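Beta-galactosidase (Trichoderma reesei, PDB 3OG2) probably hydrolyses terminal non-reducing beta-D-galactose residues from beta-D-galactosides, as a member of glycoside hydrolase family 35. Local coordinates at residues D666-E670 and L845-R849; R722-Q726 and S811-V817; F748-T753 and A962-R966. The contacts are given in a common frame with arbitrary orientation. Residues are numbered along the deposited sequence.

Interaction 1 of 3, residues D666-E670 and L845-R849; sequences DSLPE and LFFER
The turn 666-670 packs on the N-terminal turn of helix 846-850, with S667 and F846 closest in backbone register (CA to CA 5.2 Å). Segment 666-670 leaves strand 663-666 through an Asx turn, D666 OD1 (chi1 t) accepting from L668 N at 2.8 Å, and enters 3-10 geometry at P669 and E670. Opposite it, L845 is the helix N-cap residue: its O accepts from R849 N at 3.0 Å, while its N donates to E848 OE1 at 3.1 Å. N-H groups of a helix's first turn lack i-4 carbonyls within the helix; here the loop and a water serve them, as is characteristic of a loop packed on a helix N-terminus. S667, chi1 t, places OG 3.0 Å from F847 N, which donates to it at 156°, and at the edge of the F847 ring. Water 1 accepts from F846 N (2.8 Å) and donates to S667 O (2.8 Å) and E670 OE2 (2.9 Å). F846, chi1 t and chi2 81°, turns a ring face to P669, whose CG lies 3.6 Å from the ring centroid and 17° off its normal, a CH-pi contact. E670 folds back (chi1 m, chi2 p), so that OE2 meets R849 NH1 at 3.0 Å and NH2 at 2.9 Å in a buried salt bridge; R849 reaches it with chi1 m, chi2 t and chi3 m. The C-terminal carboxylate of Y1003 is a second acidic partner of R849, and R672 pairs with D666. Strand 883-894 lies alongside, I884 touching S667 and L845, F886 stacked on F847; L714 of strand 713-720 touches L668, E670 and R849.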
loop_
_atom_site.group_PDB
_atom_site.type_symbol
_atom_site.label_atom_id
_atom_site.label_comp_id
_atom_site.label_asym_id
_atom_site.label_seq_id
_atom_site.Cartn_x
_atom_site.Cartn_y
_atom_site.Cartn_z
ATOM N N ASP A 666 3.257 -17.796 32.040
ATOM C CA ASP A 666 3.671 -16.474 32.557
ATOM C C ASP A 666 4.781 -15.928 31.702
ATOM O O ASP A 666 5.790 -16.609 31.502
ATOM C CB ASP A 666 4.138 -16.683 33.986
ATOM C CG ASP A 666 4.460 -15.373 34.700
ATOM O OD1 ASP A 666 4.421 -14.258 34.154
ATOM O OD2 ASP A 666 4.739 -15.494 35.918
ATOM N N SER A 667 4.575 -14.719 31.191
ATOM C CA SER A 667 5.635 -14.132 30.397
ATOM C C SER A 667 6.297 -12.956 31.106
ATOM O O SER A 667 6.946 -12.134 30.468
ATOM C CB SER A 667 5.110 -13.702 29.029
ATOM O OG SER A 667 6.204 -13.273 28.174
ATOM N N LEU A 668 6.190 -12.917 32.434
ATOM C CA LEU A 668 7.052 -12.037 33.222
ATOM C C LEU A 668 7.649 -12.808 34.397
ATOM O O LEU A 668 7.539 -12.439 35.586
ATOM C CB LEU A 668 6.247 -10.811 33.635
ATOM C CG LEU A 668 7.086 -9.610 34.083
ATOM C CD1 LEU A 668 7.951 -9.028 32.961
ATOM C CD2 LEU A 668 6.133 -8.542 34.683
ATOM N N PRO A 669 8.358 -13.911 34.128
ATOM C CA PRO A 669 8.997 -14.657 35.217
ATOM C C PRO A 669 10.114 -13.853 35.888
ATOM O O PRO A 669 10.538 -14.185 36.982
ATOM C CB PRO A 669 9.614 -15.846 34.499
ATOM C CG PRO A 669 9.880 -15.369 33.093
ATOM C CD PRO A 669 8.656 -14.533 32.798
ATOM N N GLU A 670 10.550 -12.772 35.221
ATOM C CA GLU A 670 11.635 -11.936 35.719
ATOM C C GLU A 670 11.340 -11.423 37.116
ATOM O O GLU A 670 12.276 -11.156 37.883
ATOM C CB GLU A 670 11.779 -10.685 34.830
ATOM C CG GLU A 670 12.329 -11.010 33.450
ATOM C CD GLU A 670 11.352 -11.444 32.402
ATOM O OE1 GLU A 670 10.180 -11.751 32.711
ATOM O OE2 GLU A 670 11.716 -11.490 31.189
ATOM N N LEU A 845 9.956 -9.880 24.942
ATOM C CA LEU A 845 9.238 -10.492 26.041
ATOM C C LEU A 845 9.646 -11.975 26.202
ATOM O O LEU A 845 10.031 -12.626 25.239
ATOM C CB LEU A 845 7.729 -10.437 25.758
ATOM C CG LEU A 845 7.103 -9.032 25.889
ATOM C CD1 LEU A 845 5.687 -9.029 25.351
ATOM C CD2 LEU A 845 7.151 -8.522 27.324
ATOM N N PHE A 846 9.565 -12.481 27.442
ATOM C CA PHE A 846 10.039 -13.819 27.723
ATOM C C PHE A 846 9.495 -14.843 26.754
ATOM O O PHE A 846 10.254 -15.669 26.224
ATOM C CB PHE A 846 9.639 -14.200 29.161
ATOM C CG PHE A 846 9.818 -15.657 29.502
ATOM C CD1 PHE A 846 11.106 -16.102 29.846
ATOM C CD2 PHE A 846 8.743 -16.528 29.489
ATOM C CE1 PHE A 846 11.260 -17.450 30.150
ATOM C CE2 PHE A 846 8.899 -17.871 29.795
ATOM C CZ PHE A 846 10.180 -18.316 30.131
ATOM N N PHE A 847 8.191 -14.824 26.472
ATOM C CA PHE A 847 7.682 -15.907 25.580
ATOM C C PHE A 847 8.324 -15.834 24.192
ATOM O O PHE A 847 8.548 -16.887 23.545
ATOM C CB PHE A 847 6.155 -15.914 25.465
ATOM C CG PHE A 847 5.589 -14.779 24.601
ATOM C CD1 PHE A 847 5.283 -15.033 23.282
ATOM C CD2 PHE A 847 5.381 -13.508 25.096
ATOM C CE1 PHE A 847 4.767 -14.076 22.416
ATOM C CE2 PHE A 847 4.849 -12.513 24.261
ATOM C CZ PHE A 847 4.566 -12.794 22.927
ATOM N N GLU A 848 8.603 -14.612 23.690
ATOM C CA GLU A 848 9.247 -14.454 22.372
ATOM C C GLU A 848 10.684 -14.962 22.408
ATOM O O GLU A 848 11.136 -15.646 21.488
ATOM C CB GLU A 848 9.228 -12.950 21.978
ATOM C CG GLU A 848 7.820 -12.376 21.877
ATOM C CD GLU A 848 7.844 -10.898 21.510
ATOM O OE1 GLU A 848 8.219 -10.033 22.372
ATOM O OE2 GLU A 848 7.459 -10.603 20.348
ATOM N N ARG A 849 11.400 -14.595 23.510
ATOM C CA ARG A 849 12.789 -15.005 23.594
ATOM C C ARG A 849 12.889 -16.523 23.570
ATOM O O ARG A 849 13.849 -17.065 23.012
ATOM C CB ARG A 849 13.442 -14.496 24.895
ATOM C CG ARG A 849 13.401 -12.950 24.972
ATOM C CD ARG A 849 14.263 -12.456 26.119
ATOM N NE ARG A 849 14.065 -13.060 27.434
ATOM C CZ ARG A 849 13.438 -12.545 28.480
ATOM N NH1 ARG A 849 12.795 -11.379 28.433
ATOM N NH2 ARG A 849 13.417 -13.212 29.623
HETATM O O HOH W 1 9.353 -10.864 29.709
#

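Interaction 2 of 3, residues R722-Q726 and S811-V817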
loop_
_atom_site.group_PDB
_atom_site.type_symbol
_atom_site.label_atom_id
_atom_site.label_comp_id
_atom_site.label_asym_id
_atom_site.label_seq_id
_atom_site.Cartn_x
_atom_site.Cartn_y
_atom_site.Cartn_z
ATOM N N ARG A 722 19.531 2.270 50.669
ATOM C CA ARG A 722 20.211 3.109 51.652
ATOM C C ARG A 722 19.284 3.588 52.738
ATOM O O ARG A 722 19.705 3.725 53.893
ATOM C CB ARG A 722 20.867 4.312 50.961
ATOM C CG ARG A 722 22.024 3.731 50.113
ATOM C CD ARG A 722 23.318 4.425 50.532
ATOM N NE ARG A 722 24.044 4.769 49.294
ATOM C CZ ARG A 722 24.180 6.049 48.970
ATOM N NH1 ARG A 722 23.651 6.937 49.803
ATOM N NH2 ARG A 722 24.815 6.413 47.876
ATOM N N THR A 723 18.041 3.868 52.398
ATOM C CA THR A 723 16.998 4.223 53.363
ATOM C C THR A 723 15.724 3.410 53.085
ATOM O O THR A 723 15.598 2.806 52.037
ATOM C CB THR A 723 16.690 5.723 53.326
ATOM O OG1 THR A 723 16.345 6.131 51.988
ATOM C CG2 THR A 723 17.937 6.526 53.709
ATOM N N ALA A 724 14.845 3.385 54.073
ATOM C CA ALA A 724 13.651 2.570 53.913
ATOM C C ALA A 724 12.731 3.105 52.824
ATOM O O ALA A 724 11.986 2.347 52.227
ATOM C CB ALA A 724 12.941 2.506 55.250
ATOM N N ARG A 725 12.773 4.413 52.585
ATOM C CA ARG A 725 12.008 4.966 51.486
ATOM C C ARG A 725 12.964 5.643 50.520
ATOM O O ARG A 725 13.839 6.403 50.977
ATOM C CB ARG A 725 11.001 6.006 52.024
ATOM C CG ARG A 725 10.139 6.579 50.910
ATOM C CD ARG A 725 9.005 7.430 51.471
ATOM N NE ARG A 725 7.926 6.582 52.033
ATOM C CZ ARG A 725 6.811 7.077 52.545
ATOM N NH1 ARG A 725 6.623 8.396 52.593
ATOM N NH2 ARG A 725 5.891 6.208 53.016
ATOM N N GLN A 726 12.803 5.367 49.210
ATOM C CA GLN A 726 13.633 5.971 48.176
ATOM C C GLN A 726 12.696 6.513 47.107
ATOM O O GLN A 726 11.566 6.040 47.020
ATOM C CB GLN A 726 14.630 4.940 47.647
ATOM C CG GLN A 726 15.579 4.585 48.820
ATOM C CD GLN A 726 16.809 3.839 48.441
ATOM O OE1 GLN A 726 17.751 3.722 49.212
ATOM N NE2 GLN A 726 16.853 3.332 47.202
ATOM N N SER A 811 17.895 8.536 48.119
ATOM C CA SER A 811 17.478 8.148 49.436
ATOM C C SER A 811 16.640 9.265 50.052
ATOM O O SER A 811 16.520 10.385 49.516
ATOM C CB SER A 811 18.688 7.887 50.350
ATOM O OG SER A 811 19.135 9.158 50.845
ATOM N N SER A 812 16.081 8.919 51.220
ATOM C CA SER A 812 15.193 9.921 51.856
ATOM C C SER A 812 15.995 11.075 52.409
ATOM O O SER A 812 15.372 12.013 52.902
ATOM C CB SER A 812 14.338 9.257 52.939
ATOM O OG SER A 812 15.132 8.588 53.898
ATOM N N SER A 813 17.310 11.046 52.364
ATOM C CA SER A 813 18.112 12.200 52.764
ATOM C C SER A 813 18.634 12.942 51.538
ATOM O O SER A 813 19.365 13.931 51.605
ATOM C CB SER A 813 19.287 11.735 53.635
ATOM O OG SER A 813 20.263 11.135 52.774
ATOM N N GLY A 814 18.261 12.452 50.364
ATOM C CA GLY A 814 18.691 13.078 49.128
ATOM C C GLY A 814 19.921 12.455 48.522
ATOM O O GLY A 814 20.359 12.884 47.443
ATOM N N ALA A 815 20.518 11.443 49.129
ATOM C CA ALA A 815 21.741 10.909 48.526
ATOM C C ALA A 815 21.422 10.179 47.237
ATOM O O ALA A 815 20.385 9.531 47.116
ATOM C CB ALA A 815 22.411 9.969 49.507
ATOM N N ASN A 816 22.336 10.214 46.269
ATOM C CA ASN A 816 22.107 9.399 45.087
ATOM C C ASN A 816 22.434 7.925 45.317
ATOM O O ASN A 816 23.409 7.611 46.019
ATOM C CB ASN A 816 23.037 9.895 43.955
ATOM C CG ASN A 816 22.522 11.275 43.531
ATOM O OD1 ASN A 816 23.311 12.228 43.623
ATOM N ND2 ASN A 816 21.273 11.389 43.124
ATOM N N VAL A 817 21.645 7.018 44.791
ATOM C CA VAL A 817 21.816 5.587 44.963
ATOM C C VAL A 817 22.105 5.020 43.586
ATOM O O VAL A 817 21.324 5.281 42.663
ATOM C CB VAL A 817 20.583 4.944 45.674
ATOM C CG1 VAL A 817 20.824 3.444 45.789
ATOM C CG2 VAL A 817 20.385 5.550 47.047
HETATM O O HOH W 2 13.431 6.551 54.869
#
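Two loops at one end of an all-beta domain meet here: 722-726, linking strands 713-720 and 726-733, and the type I beta turn S811-G814, which runs on to V817. R722 gives the largest buried area, 83 Å². Its aliphatic part lies on V817 (CG to V817 CG2, 3.9 Å), and its guanidinium passes over V817 CA with NH1 3.3 Å from A815 CB; NH2 is 2.6 Å from N816 O, but the angle is too poor for a hydrogen bond. V817, with 54 Å² covered, also has CG2 3.9 Å from Q726 OE1, an atom that accepts from R722 N (2.7 Å) and T723 N (3.2 Å), closing a side-chain-to-backbone link within the first loop. S811 buries 49 Å²: its CB is 3.4 Å from T723 OG1, while its OG accepts from S813 N (3.0 Å) in an ST turn and from A815 N (3.2 Å). T723 OG1 supplies the direct hydrogen bond between the loops, accepting from S812 N at 2.9 Å and 163° and donating to R725 O at 2.7 Å.

Interaction 3 of 3, residues F748-T753 and A962-R966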
loop_
_atom_site.group_PDB
_atom_site.type_symbol
_atom_site.label_atom_id
_atom_site.label_comp_id
_atom_site.label_asym_id
_atom_site.label_seq_id
_atom_site.Cartn_x
_atom_site.Cartn_y
_atom_site.Cartn_z
ATOM N N PHE A 748 4.486 -4.714 42.186
ATOM C CA PHE A 748 4.155 -3.794 41.103
ATOM C C PHE A 748 4.266 -2.378 41.648
ATOM O O PHE A 748 3.696 -2.017 42.682
ATOM C CB PHE A 748 2.751 -4.083 40.613
ATOM C CG PHE A 748 2.327 -3.099 39.519
ATOM C CD1 PHE A 748 3.016 -2.985 38.332
ATOM C CD2 PHE A 748 1.200 -2.313 39.721
ATOM C CE1 PHE A 748 2.617 -2.119 37.306
ATOM C CE2 PHE A 748 0.793 -1.412 38.744
ATOM C CZ PHE A 748 1.489 -1.304 37.521
ATOM N N ILE A 749 4.997 -1.542 40.900
ATOM C CA ILE A 749 5.160 -0.134 41.302
ATOM C C ILE A 749 4.276 0.737 40.463
ATOM O O ILE A 749 3.596 1.637 40.999
ATOM C CB ILE A 749 6.639 0.246 41.160
ATOM C CG1 ILE A 749 7.497 -0.580 42.126
ATOM C CG2 ILE A 749 6.921 1.726 41.367
ATOM C CD1 ILE A 749 7.201 -0.269 43.560
ATOM N N GLY A 750 4.223 0.578 39.151
ATOM C CA GLY A 750 3.370 1.490 38.388
ATOM C C GLY A 750 3.621 1.311 36.891
ATOM O O GLY A 750 4.586 0.706 36.497
ATOM N N SER A 751 2.710 1.872 36.110
ATOM C CA SER A 751 2.853 1.889 34.673
ATOM C C SER A 751 2.630 3.301 34.125
ATOM O O SER A 751 1.774 4.054 34.646
ATOM C CB SER A 751 1.770 1.012 33.987
ATOM O OG SER A 751 2.055 -0.348 34.250
ATOM N N PHE A 752 3.370 3.605 33.072
ATOM C CA PHE A 752 2.948 4.677 32.166
ATOM C C PHE A 752 2.050 4.026 31.125
ATOM O O PHE A 752 2.545 3.189 30.344
ATOM C CB PHE A 752 4.174 5.317 31.514
ATOM C CG PHE A 752 3.710 6.312 30.465
ATOM C CD1 PHE A 752 3.053 7.482 30.828
ATOM C CD2 PHE A 752 3.941 6.066 29.137
ATOM C CE1 PHE A 752 2.632 8.385 29.867
ATOM C CE2 PHE A 752 3.539 6.967 28.150
ATOM C CZ PHE A 752 2.891 8.143 28.534
ATOM N N THR A 753 0.753 4.361 31.156
ATOM C CA THR A 753 -0.140 3.558 30.310
ATOM C C THR A 753 -0.248 4.029 28.856
ATOM O O THR A 753 -0.815 3.314 28.021
ATOM C CB THR A 753 -1.546 3.496 30.948
ATOM O OG1 THR A 753 -1.988 4.832 31.191
ATOM C CG2 THR A 753 -1.442 2.783 32.285
ATOM N N ALA A 962 -1.169 -6.687 31.129
ATOM C CA ALA A 962 -2.109 -5.914 31.961
ATOM C C ALA A 962 -1.312 -4.768 32.599
ATOM O O ALA A 962 -0.298 -5.029 33.287
ATOM C CB ALA A 962 -2.675 -6.794 33.031
ATOM N N LEU A 963 -1.701 -3.528 32.386
ATOM C CA LEU A 963 -0.916 -2.387 32.787
ATOM C C LEU A 963 -1.215 -1.916 34.202
ATOM O O LEU A 963 -0.410 -1.167 34.732
ATOM C CB LEU A 963 -1.235 -1.210 31.822
ATOM C CG LEU A 963 -0.693 -1.446 30.408
ATOM C CD1 LEU A 963 -1.459 -0.580 29.412
ATOM C CD2 LEU A 963 0.795 -1.135 30.385
ATOM N N GLU A 964 -2.374 -2.277 34.767
ATOM C CA GLU A 964 -2.766 -1.793 36.049
ATOM C C GLU A 964 -2.888 -2.959 37.019
ATOM O O GLU A 964 -2.958 -4.131 36.664
ATOM C CB GLU A 964 -4.081 -1.006 35.928
ATOM C CG GLU A 964 -3.807 0.304 35.167
ATOM C CD GLU A 964 -4.989 1.229 35.062
ATOM O OE1 GLU A 964 -6.139 0.843 35.388
ATOM O OE2 GLU A 964 -4.756 2.389 34.618
ATOM N N SER A 965 -2.919 -2.581 38.290
ATOM C CA SER A 965 -2.740 -3.615 39.323
ATOM C C SER A 965 -3.925 -4.554 39.448
ATOM O O SER A 965 -3.746 -5.623 40.052
ATOM C CB SER A 965 -2.475 -2.897 40.658
ATOM O OG SER A 965 -3.646 -2.155 41.015
ATOM N N ARG A 966 -5.056 -4.142 38.892
ATOM C CA ARG A 966 -6.294 -4.893 38.823
ATOM C C ARG A 966 -6.254 -6.027 37.807
ATOM O O ARG A 966 -7.131 -6.872 37.695
ATOM C CB ARG A 966 -7.438 -3.945 38.397
ATOM C CG ARG A 966 -7.101 -3.082 37.158
ATOM C CD ARG A 966 -8.231 -2.129 36.828
ATOM N NE ARG A 966 -7.963 -0.828 36.228
ATOM C CZ ARG A 966 -8.878 -0.156 35.513
ATOM N NH1 ARG A 966 -10.083 -0.720 35.345
ATOM N NH2 ARG A 966 -8.677 1.038 34.949
#
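This is a small surface contact, 269 Å² in all, between the edge strand 747-752 of one beta domain and the loop that follows strand 953-962 of another. Its polar centre is one hydrogen bond, S751 OG donating to L963 O at 2.6 Å; the same hydroxyl is also bonded to S741 on the adjacent strand 740-744. F748, chi1 t, brings its ring up to the loop backbone, with CZ 3.4 Å from L963 O and CD2 3.8 Å from S965 CB. Between F748 and S751 the strand carries a classic beta bulge, in which I749 and G750 both face V742. Beyond the bulge S751 and T753 direct CB toward the loop while F752 directs its own away. G750 has phi/psi of 170/166, where a CB would collide with the preceding carbonyl O. L963 has the largest covered area, 85 Å²; its CB packs 4.0 Å from T753 CG2. T753 CG2 also lies 4.1 Å from E964 OE2, whereas E964 OE1 forms a salt bridge with R966, 2.6 Å from both NE and NH2.

How the interactions relate
All three contacts lie on the same side of the chain's centre, in its C-terminal all-beta region and away from the galactose-binding residues of the active site. Interactions 1 and 3 are the closest pair, with centres about 17 Å apart and nearest atoms about 7 Å apart. Their segments alternate along the chain, and strands 663-666 and 953-962, which lead into 666-670 and 962-966, share one antiparallel sheet. Interaction 2 is centred about 24 Å from interaction 3 and 31 Å from interaction 1. It is joined to interaction 3 through another antiparallel sheet, containing strands 713-720 and 747-752. None of the three contacts touches another, the nearest atoms of interactions 1 and 2 being about 18 Å apart.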